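Local coordinates for protein putative O-acetylhomoserine (Thiol)-lyase (Campylobacter jejuni, PDB 4OC9) that probably catalyses the pyridoxal-phosphate-dependent transfer of the aminocarboxypropyl group of O-acetylhomoserine to a thiol or sulfide, at residues D[193-204]-D[216-225]; D[342-353]-D[398-406]. One frame throughout, in Å; residues are numbered along the deposited sequence.

Contact 1: D[193-204]-D[216-225]; sequences FKHGVDVIVHSL and GGALIERKDL
F193 lays one ring face against R222, whose CB sits 4.1 Å from the ring centroid, a CH-pi contact. The CD1 methyl of I200 lies over the centre of the opposite face, so the ring is held between the two side chains. F193 CE2 also touches I220 CG2 at 3.7 Å. D198 grips R222 twice. Its carbonyl O accepts from R222 N, and D198 OD1 forms a salt bridge with R222 NE at 2.8 Å. That bond is nearly straight (166°), lies in the guanidinium plane and uses the anti lone pair of OD1. The R222 chain runs extended from CG to NE alongside D198, which brings NE to the carboxylate. D198 OD2 accepts a hydrogen bond from S178 N. V199 CG2 meets L225 CD2 at 4.0 Å. I200 and then H202 form hydrogen-bonded antiparallel pairs with I220 and A218; I200 N to I220 O is 2.9 Å. The edge of the H202 ring, at CD2, meets I220 CD1 at 3.8 Å, while NE2 bonds to E73. S203 OG hydrogen-bonds to the cofactor-bearing lysine at 206. L204 CD1 packs 4.0 Å from A218 CB. Strand 217-221 thus pairs along one edge of strand 199-203, and parallel strand 177-181 takes the other, in the seven-stranded sheet of the cofactor-binding PLP-enzyme domain. Helix 60-73 packs on the I200 and A218 face, helix 257-270 on that of V199 and L219.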
loop_
_atom_site.group_PDB
_atom_site.type_symbol
_atom_site.label_atom_id
_atom_site.label_comp_id
_atom_site.label_asym_id
_atom_site.label_seq_id
_atom_site.Cartn_x
_atom_site.Cartn_y
_atom_site.Cartn_z
ATOM N N PHE D 193 22.258 22.374 -10.330
ATOM C CA PHE D 193 22.396 22.525 -11.782
ATOM C C PHE D 193 22.690 23.958 -12.214
ATOM O O PHE D 193 23.377 24.178 -13.220
ATOM C CB PHE D 193 21.227 21.975 -12.595
ATOM C CG PHE D 193 21.024 20.509 -12.428
ATOM C CD1 PHE D 193 22.099 19.640 -12.561
ATOM C CD2 PHE D 193 19.749 19.983 -12.354
ATOM C CE1 PHE D 193 21.928 18.283 -12.468
ATOM C CE2 PHE D 193 19.567 18.608 -12.304
ATOM C CZ PHE D 193 20.656 17.759 -12.356
ATOM N N LYS D 194 22.151 24.926 -11.492
ATOM C CA LYS D 194 22.412 26.313 -11.792
ATOM C C LYS D 194 23.867 26.619 -11.727
ATOM O O LYS D 194 24.319 27.547 -12.392
ATOM C CB LYS D 194 21.731 27.234 -10.817
ATOM C CG LYS D 194 20.314 27.594 -11.167
ATOM C CD LYS D 194 19.734 28.292 -9.964
ATOM C CE LYS D 194 18.393 28.920 -10.327
ATOM N NZ LYS D 194 17.871 29.735 -9.203
ATOM N N HIS D 195 24.623 25.837 -10.961
ATOM C CA HIS D 195 26.025 26.101 -10.857
ATOM C C HIS D 195 26.972 25.180 -11.558
ATOM O O HIS D 195 28.128 25.031 -11.157
ATOM C CB HIS D 195 26.373 26.238 -9.396
ATOM C CG HIS D 195 25.478 27.211 -8.708
ATOM N ND1 HIS D 195 25.592 28.563 -8.883
ATOM C CD2 HIS D 195 24.438 27.021 -7.874
ATOM C CE1 HIS D 195 24.660 29.169 -8.174
ATOM N NE2 HIS D 195 23.960 28.255 -7.539
ATOM N N GLY D 196 26.484 24.567 -12.632
ATOM C CA GLY D 196 27.311 23.670 -13.437
ATOM C C GLY D 196 27.388 22.190 -13.093
ATOM O O GLY D 196 28.133 21.449 -13.738
ATOM N N VAL D 197 26.637 21.746 -12.090
ATOM C CA VAL D 197 26.670 20.325 -11.744
ATOM C C VAL D 197 26.069 19.521 -12.906
ATOM O O VAL D 197 25.143 19.963 -13.563
ATOM C CB VAL D 197 25.968 20.030 -10.409
ATOM C CG1 VAL D 197 25.726 18.540 -10.210
ATOM C CG2 VAL D 197 26.771 20.612 -9.264
ATOM N N ASP D 198 26.652 18.357 -13.145
ATOM C CA ASP D 198 26.224 17.464 -14.196
ATOM C C ASP D 198 25.152 16.486 -13.755
ATOM O O ASP D 198 24.128 16.300 -14.436
ATOM C CB ASP D 198 27.462 16.681 -14.674
ATOM C CG ASP D 198 28.546 17.599 -15.278
ATOM O OD1 ASP D 198 28.199 18.448 -16.145
ATOM O OD2 ASP D 198 29.752 17.406 -14.952
ATOM N N VAL D 199 25.400 15.848 -12.619
ATOM C CA VAL D 199 24.502 14.865 -12.057
ATOM C C VAL D 199 24.197 15.101 -10.586
ATOM O O VAL D 199 25.072 15.329 -9.787
ATOM C CB VAL D 199 25.098 13.438 -12.187
ATOM C CG1 VAL D 199 24.228 12.392 -11.496
ATOM C CG2 VAL D 199 25.269 13.078 -13.648
ATOM N N ILE D 200 22.917 15.035 -10.251
ATOM C CA ILE D 200 22.456 15.204 -8.879
ATOM C C ILE D 200 21.873 13.909 -8.321
ATOM O O ILE D 200 21.105 13.218 -9.008
ATOM C CB ILE D 200 21.362 16.267 -8.775
ATOM C CG1 ILE D 200 21.964 17.656 -8.926
ATOM C CG2 ILE D 200 20.696 16.195 -7.416
ATOM C CD1 ILE D 200 20.944 18.762 -8.957
ATOM N N VAL D 201 22.296 13.539 -7.120
ATOM C CA VAL D 201 21.732 12.351 -6.478
ATOM C C VAL D 201 20.985 12.788 -5.225
ATOM O O VAL D 201 21.323 13.795 -4.591
ATOM C CB VAL D 201 22.722 11.246 -6.124
ATOM C CG1 VAL D 201 23.229 10.579 -7.372
ATOM C CG2 VAL D 201 23.852 11.775 -5.245
ATOM N N HIS D 202 19.920 12.075 -4.923
ATOM C CA HIS D 202 19.123 12.366 -3.741
ATOM C C HIS D 202 18.710 11.130 -3.020
ATOM O O HIS D 202 18.451 10.083 -3.629
ATOM C CB HIS D 202 17.764 12.985 -4.060
ATOM C CG HIS D 202 17.792 14.425 -4.454
ATOM N ND1 HIS D 202 17.813 15.436 -3.519
ATOM C CD2 HIS D 202 17.651 15.026 -5.659
ATOM C CE1 HIS D 202 17.789 16.597 -4.140
ATOM N NE2 HIS D 202 17.703 16.377 -5.442
ATOM N N SER D 203 18.717 11.237 -1.708
ATOM C CA SER D 203 18.222 10.149 -0.909
ATOM C C SER D 203 16.817 10.665 -0.682
ATOM O O SER D 203 16.615 11.565 0.112
ATOM C CB SER D 203 18.893 9.950 0.434
ATOM O OG SER D 203 18.079 9.012 1.150
ATOM N N LEU D 204 15.864 10.153 -1.439
ATOM C CA LEU D 204 14.442 10.553 -1.327
ATOM C C LEU D 204 13.849 10.124 0.022
ATOM O O LEU D 204 12.867 10.658 0.505
ATOM C CB LEU D 204 13.641 9.915 -2.441
ATOM C CG LEU D 204 14.098 10.225 -3.864
ATOM C CD1 LEU D 204 13.174 9.524 -4.854
ATOM C CD2 LEU D 204 14.098 11.720 -4.119
ATOM N N GLY D 216 13.993 5.366 -0.558
ATOM C CA GLY D 216 14.135 5.621 -1.993
ATOM C C GLY D 216 15.258 6.575 -2.378
ATOM O O GLY D 216 15.763 7.319 -1.573
ATOM N N GLY D 217 15.652 6.517 -3.642
ATOM C CA GLY D 217 16.694 7.376 -4.174
ATOM C C GLY D 217 16.434 7.806 -5.606
ATOM O O GLY D 217 15.534 7.296 -6.271
ATOM N N ALA D 218 17.195 8.785 -6.068
ATOM C CA ALA D 218 17.046 9.243 -7.438
ATOM C C ALA D 218 18.335 9.774 -8.038
ATOM O O ALA D 218 19.158 10.368 -7.334
ATOM C CB ALA D 218 15.999 10.322 -7.513
ATOM N N LEU D 219 18.486 9.567 -9.346
ATOM C CA LEU D 219 19.647 10.092 -10.077
ATOM C C LEU D 219 19.028 11.028 -11.093
ATOM O O LEU D 219 18.181 10.618 -11.890
ATOM C CB LEU D 219 20.486 9.065 -10.841
ATOM C CG LEU D 219 21.135 7.902 -10.108
ATOM C CD1 LEU D 219 20.039 6.870 -9.828
ATOM C CD2 LEU D 219 22.213 7.261 -10.969
ATOM N N ILE D 220 19.485 12.263 -11.090
ATOM C CA ILE D 220 18.976 13.267 -12.000
ATOM C C ILE D 220 20.097 13.842 -12.853
ATOM O O ILE D 220 21.181 14.171 -12.341
ATOM C CB ILE D 220 18.339 14.393 -11.198
ATOM C CG1 ILE D 220 17.296 13.810 -10.245
ATOM C CG2 ILE D 220 17.722 15.417 -12.131
ATOM C CD1 ILE D 220 16.674 14.839 -9.338
ATOM N N GLU D 221 19.855 13.983 -14.155
ATOM C CA GLU D 221 20.905 14.527 -15.019
ATOM C C GLU D 221 20.500 15.888 -15.571
ATOM O O GLU D 221 19.309 16.177 -15.820
ATOM C CB GLU D 221 21.253 13.593 -16.179
ATOM C CG GLU D 221 20.280 13.544 -17.359
ATOM C CD GLU D 221 20.755 12.571 -18.452
ATOM O OE1 GLU D 221 21.196 13.058 -19.517
ATOM O OE2 GLU D 221 20.808 11.341 -18.216
ATOM N N ARG D 222 21.496 16.745 -15.750
ATOM C CA ARG D 222 21.230 18.084 -16.274
ATOM C C ARG D 222 20.924 18.064 -17.739
ATOM O O ARG D 222 21.106 17.054 -18.440
ATOM C CB ARG D 222 22.457 18.982 -16.157
ATOM C CG ARG D 222 23.680 18.574 -16.999
ATOM C CD ARG D 222 24.773 19.657 -16.955
ATOM N NE ARG D 222 26.048 19.319 -17.627
ATOM C CZ ARG D 222 26.348 19.564 -18.901
ATOM N NH1 ARG D 222 25.464 20.111 -19.742
ATOM N NH2 ARG D 222 27.540 19.226 -19.357
ATOM N N LYS D 223 20.479 19.203 -18.217
ATOM C CA LYS D 223 20.190 19.332 -19.629
ATOM C C LYS D 223 21.509 19.376 -20.373
ATOM O O LYS D 223 22.471 19.929 -19.875
ATOM C CB LYS D 223 19.435 20.632 -19.892
ATOM C CG LYS D 223 18.067 20.638 -19.251
ATOM C CD LYS D 223 17.328 21.929 -19.464
ATOM C CE LYS D 223 15.963 21.795 -18.845
ATOM N NZ LYS D 223 15.120 22.990 -19.079
ATOM N N ASP D 224 21.545 18.763 -21.545
ATOM C CA ASP D 224 22.723 18.737 -22.404
ATOM C C ASP D 224 23.915 17.977 -21.866
ATOM O O ASP D 224 25.031 18.165 -22.349
ATOM C CB ASP D 224 23.115 20.163 -22.777
ATOM C CG ASP D 224 21.982 20.911 -23.508
ATOM O OD1 ASP D 224 21.326 20.309 -24.388
ATOM O OD2 ASP D 224 21.794 22.121 -23.243
ATOM N N LEU D 225 23.701 17.061 -20.926
ATOM C CA LEU D 225 24.823 16.271 -20.410
ATOM C C LEU D 225 25.527 15.434 -21.532
ATOM O O LEU D 225 26.705 15.043 -21.390
ATOM C CB LEU D 225 24.364 15.346 -19.292
ATOM C CG LEU D 225 25.437 14.458 -18.643
ATOM C CD1 LEU D 225 26.576 15.300 -18.109
ATOM C CD2 LEU D 225 24.820 13.638 -17.533
#

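Contact 2: D[342-353]-D[398-406]; sequences LLSFEAKDYEHA and TKATIRLSI
E346 and the turn at T398-T401 form the polar end of this contact. Each carboxylate oxygen of E346 takes one hydroxyl: T398 OG1 donates to OE1 at 2.6 Å, on its syn lone pair, and T401 OG1 donates to OE2 on the syn side, 18° out of the plane. The two bonds fix the rotation of the carboxylate. The glutamate chain bends at chi2 (-63°), which turns its end toward the threonines. T398 OG1 also accepts from A400 N, an ST turn, and T401 OG1 accepts from T398 N.

Backbone bonds join L343 with L404 and F345 with I402 as antiparallel hydrogen-bonded pairs. Further along, A347 N bonds to A400 O at 2.9 Å, from above the carbonyl plane.

The apolar contacts centre on F345. I402 CB lies over one face of the F345 ring, 4.0 Å from its centroid. L404 CG meets the edge, 3.8 Å from F345 CE2. L343 CD1 packs beside L404 CD1 at 3.9 Å. I402 CD1 lies 3.9 Å from A353 CB and so ties the strand to helix 350-359.

K399 makes a cation-pi contact with Y350. Its bent chain puts K399 NZ over one face of the Y350 ring, offset toward the CG side, 4.0 Å from the centroid. D349 caps the N-terminus of this helix by accepting from H352 N.

Strands 342-346 and 401-405 are the antiparallel core of the small C-terminal sheet, packed against helices 276-309 and 411-422, as in fold-type I PLP enzymes.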
loop_
_atom_site.group_PDB
_atom_site.type_symbol
_atom_site.label_atom_id
_atom_site.label_comp_id
_atom_site.label_asym_id
_atom_site.label_seq_id
_atom_site.Cartn_x
_atom_site.Cartn_y
_atom_site.Cartn_z
ATOM N N LEU D 342 18.986 19.976 9.427
ATOM C CA LEU D 342 20.040 19.207 10.057
ATOM C C LEU D 342 21.031 20.130 10.740
ATOM O O LEU D 342 21.380 21.185 10.210
ATOM C CB LEU D 342 20.820 18.439 9.016
ATOM C CG LEU D 342 21.788 17.426 9.606
ATOM C CD1 LEU D 342 20.956 16.319 10.278
ATOM C CD2 LEU D 342 22.628 16.828 8.512
ATOM N N LEU D 343 21.452 19.777 11.941
ATOM C CA LEU D 343 22.448 20.598 12.623
ATOM C C LEU D 343 23.203 19.694 13.596
ATOM O O LEU D 343 22.754 18.574 13.866
ATOM C CB LEU D 343 21.828 21.747 13.364
ATOM C CG LEU D 343 20.994 21.542 14.623
ATOM C CD1 LEU D 343 21.860 21.088 15.780
ATOM C CD2 LEU D 343 20.391 22.869 15.041
ATOM N N SER D 344 24.362 20.147 14.081
ATOM C CA SER D 344 25.078 19.357 15.052
ATOM C C SER D 344 25.615 20.307 16.091
ATOM O O SER D 344 25.640 21.510 15.905
ATOM C CB SER D 344 26.203 18.524 14.462
ATOM O OG SER D 344 27.227 19.343 13.994
ATOM N N PHE D 345 25.943 19.770 17.257
ATOM C CA PHE D 345 26.496 20.600 18.319
ATOM C C PHE D 345 27.403 19.761 19.212
ATOM O O PHE D 345 27.317 18.532 19.220
ATOM C CB PHE D 345 25.406 21.304 19.169
ATOM C CG PHE D 345 24.552 20.389 19.990
ATOM C CD1 PHE D 345 24.934 20.045 21.271
ATOM C CD2 PHE D 345 23.374 19.886 19.495
ATOM C CE1 PHE D 345 24.140 19.212 22.038
ATOM C CE2 PHE D 345 22.586 19.046 20.246
ATOM C CZ PHE D 345 22.961 18.717 21.524
ATOM N N GLU D 346 28.232 20.456 19.978
ATOM C CA GLU D 346 29.157 19.842 20.901
ATOM C C GLU D 346 28.645 19.926 22.324
ATOM O O GLU D 346 28.292 21.002 22.806
ATOM C CB GLU D 346 30.533 20.552 20.836
ATOM C CG GLU D 346 31.183 20.499 19.466
ATOM C CD GLU D 346 31.492 19.081 19.043
ATOM O OE1 GLU D 346 32.046 18.336 19.883
ATOM O OE2 GLU D 346 31.224 18.725 17.872
ATOM N N ALA D 347 28.587 18.781 22.995
ATOM C CA ALA D 347 28.161 18.725 24.389
ATOM C C ALA D 347 29.444 18.980 25.191
ATOM O O ALA D 347 30.498 19.161 24.606
ATOM C CB ALA D 347 27.612 17.364 24.723
ATOM N N LYS D 348 29.352 19.017 26.518
ATOM C CA LYS D 348 30.531 19.261 27.374
ATOM C C LYS D 348 31.578 18.192 27.128
ATOM O O LYS D 348 32.749 18.498 26.965
ATOM C CB LYS D 348 30.156 19.335 28.865
ATOM C CG LYS D 348 29.237 20.535 29.193
ATOM C CD LYS D 348 28.818 20.665 30.659
ATOM C CE LYS D 348 27.997 19.486 31.153
ATOM N NZ LYS D 348 27.487 19.677 32.539
ATOM N N ASP D 349 31.117 16.944 27.057
ATOM C CA ASP D 349 31.970 15.781 26.824
ATOM C C ASP D 349 31.123 14.555 26.468
ATOM O O ASP D 349 29.888 14.634 26.379
ATOM C CB ASP D 349 32.808 15.523 28.073
ATOM C CG ASP D 349 31.963 15.328 29.300
ATOM O OD1 ASP D 349 30.760 14.995 29.170
ATOM O OD2 ASP D 349 32.500 15.526 30.412
ATOM N N TYR D 350 31.795 13.433 26.244
ATOM C CA TYR D 350 31.138 12.188 25.905
ATOM C C TYR D 350 29.998 11.833 26.864
ATOM O O TYR D 350 28.880 11.536 26.428
ATOM C CB TYR D 350 32.165 11.029 25.796
ATOM C CG TYR D 350 31.472 9.713 25.589
ATOM C CD1 TYR D 350 30.972 9.368 24.347
ATOM C CD2 TYR D 350 31.243 8.851 26.657
ATOM C CE1 TYR D 350 30.243 8.207 24.162
ATOM C CE2 TYR D 350 30.542 7.666 26.484
ATOM C CZ TYR D 350 30.040 7.344 25.234
ATOM O OH TYR D 350 29.331 6.166 25.058
ATOM N N GLU D 351 30.249 11.868 28.167
ATOM C CA GLU D 351 29.201 11.527 29.147
ATOM C C GLU D 351 27.981 12.423 29.077
ATOM O O GLU D 351 26.863 11.970 29.317
ATOM C CB GLU D 351 29.765 11.476 30.571
ATOM C CG GLU D 351 30.744 10.317 30.843
ATOM C CD GLU D 351 30.078 8.925 30.839
ATOM O OE1 GLU D 351 28.871 8.822 31.132
ATOM O OE2 GLU D 351 30.791 7.918 30.613
ATOM N N HIS D 352 28.192 13.690 28.728
ATOM C CA HIS D 352 27.099 14.652 28.623
ATOM C C HIS D 352 26.291 14.373 27.360
ATOM O O HIS D 352 25.067 14.345 27.397
ATOM C CB HIS D 352 27.634 16.083 28.714
ATOM C CG HIS D 352 26.569 17.150 28.723
ATOM N ND1 HIS D 352 26.562 18.217 27.845
ATOM C CD2 HIS D 352 25.429 17.265 29.451
ATOM C CE1 HIS D 352 25.520 18.990 28.092
ATOM N NE2 HIS D 352 24.802 18.423 29.047
ATOM N N ALA D 353 26.986 14.086 26.270
ATOM C CA ALA D 353 26.335 13.766 24.985
ATOM C C ALA D 353 25.421 12.538 25.089
ATOM O O ALA D 353 24.360 12.460 24.475
ATOM C CB ALA D 353 27.373 13.512 23.926
ATOM N N THR D 398 33.567 14.691 16.975
ATOM C CA THR D 398 34.248 14.360 18.212
ATOM C C THR D 398 33.385 13.435 19.057
ATOM O O THR D 398 32.270 13.137 18.716
ATOM C CB THR D 398 34.480 15.601 19.097
ATOM O OG1 THR D 398 33.251 16.035 19.685
ATOM C CG2 THR D 398 35.156 16.740 18.312
ATOM N N LYS D 399 33.898 13.025 20.203
ATOM C CA LYS D 399 33.146 12.176 21.108
ATOM C C LYS D 399 31.996 12.931 21.804
ATOM O O LYS D 399 31.115 12.308 22.429
ATOM C CB LYS D 399 34.059 11.532 22.179
ATOM C CG LYS D 399 34.864 10.312 21.731
ATOM C CD LYS D 399 35.897 9.756 22.711
ATOM C CE LYS D 399 35.407 9.418 24.111
ATOM N NZ LYS D 399 34.594 8.189 24.263
ATOM N N ALA D 400 32.035 14.259 21.739
ATOM C CA ALA D 400 31.009 15.092 22.364
ATOM C C ALA D 400 29.961 15.547 21.353
ATOM O O ALA D 400 28.972 16.168 21.718
ATOM C CB ALA D 400 31.678 16.298 23.014
ATOM N N THR D 401 30.175 15.210 20.082
ATOM C CA THR D 401 29.268 15.621 19.015
ATOM C C THR D 401 27.914 14.945 18.958
ATOM O O THR D 401 27.809 13.724 19.049
ATOM C CB THR D 401 29.920 15.421 17.651
ATOM O OG1 THR D 401 31.143 16.193 17.583
ATOM C CG2 THR D 401 28.991 15.897 16.568
ATOM N N ILE D 402 26.890 15.762 18.795
ATOM C CA ILE D 402 25.513 15.302 18.689
ATOM C C ILE D 402 24.925 15.860 17.433
ATOM O O ILE D 402 25.152 17.021 17.124
ATOM C CB ILE D 402 24.656 15.776 19.860
ATOM C CG1 ILE D 402 24.997 14.918 21.069
ATOM C CG2 ILE D 402 23.155 15.580 19.566
ATOM C CD1 ILE D 402 24.292 15.355 22.342
ATOM N N ARG D 403 24.165 15.034 16.726
ATOM C CA ARG D 403 23.539 15.456 15.496
ATOM C C ARG D 403 22.026 15.433 15.714
ATOM O O ARG D 403 21.506 14.513 16.315
ATOM C CB ARG D 403 23.854 14.487 14.370
ATOM C CG ARG D 403 23.382 14.978 13.017
ATOM C CD ARG D 403 23.396 13.981 11.860
ATOM N NE ARG D 403 23.000 12.582 11.783
ATOM C CZ ARG D 403 21.827 12.020 11.685
ATOM N NH1 ARG D 403 20.777 12.718 11.954
ATOM N NH2 ARG D 403 21.756 10.689 11.554
ATOM N N LEU D 404 21.345 16.477 15.256
ATOM C CA LEU D 404 19.926 16.568 15.389
ATOM C C LEU D 404 19.261 16.736 14.054
ATOM O O LEU D 404 19.792 17.375 13.179
ATOM C CB LEU D 404 19.507 17.809 16.196
ATOM C CG LEU D 404 19.997 18.004 17.628
ATOM C CD1 LEU D 404 19.337 19.237 18.168
ATOM C CD2 LEU D 404 19.653 16.800 18.501
ATOM N N SER D 405 18.091 16.135 13.906
ATOM C CA SER D 405 17.299 16.274 12.700
ATOM C C SER D 405 16.066 17.025 13.250
ATOM O O SER D 405 15.259 16.444 13.998
ATOM C CB SER D 405 16.876 14.954 12.090
ATOM O OG SER D 405 16.027 15.214 10.978
ATOM N N ILE D 406 15.919 18.282 12.861
ATOM C CA ILE D 406 14.830 19.086 13.351
ATOM C C ILE D 406 13.541 18.828 12.600
ATOM O O ILE D 406 13.475 18.964 11.378
ATOM C CB ILE D 406 15.169 20.578 13.333
ATOM C CG1 ILE D 406 16.507 20.850 14.025
ATOM C CG2 ILE D 406 14.046 21.383 13.994
ATOM C CD1 ILE D 406 16.577 20.431 15.472
#

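Contacts 1 and 2 both pair antiparallel strands, but in different sheets. Contact 1 belongs to the seven-stranded sheet of the large cofactor-binding domain, contact 2 to the smaller C-terminal sheet. Their centres are about 31 Å apart, and their nearest atoms about 11 Å, so they do not touch. The centre of contact 1 is about 9 Å from the chain centre, that of contact 2 about 24 Å. The modified lysine at position 206 falls in the connection between 193-204 and 216-225, and S203 OG hydrogen-bonds to OP4, its phosphate ester oxygen. Contact 1 therefore borders the active site directly. Neither contact touches another chain of the four-chain assembly.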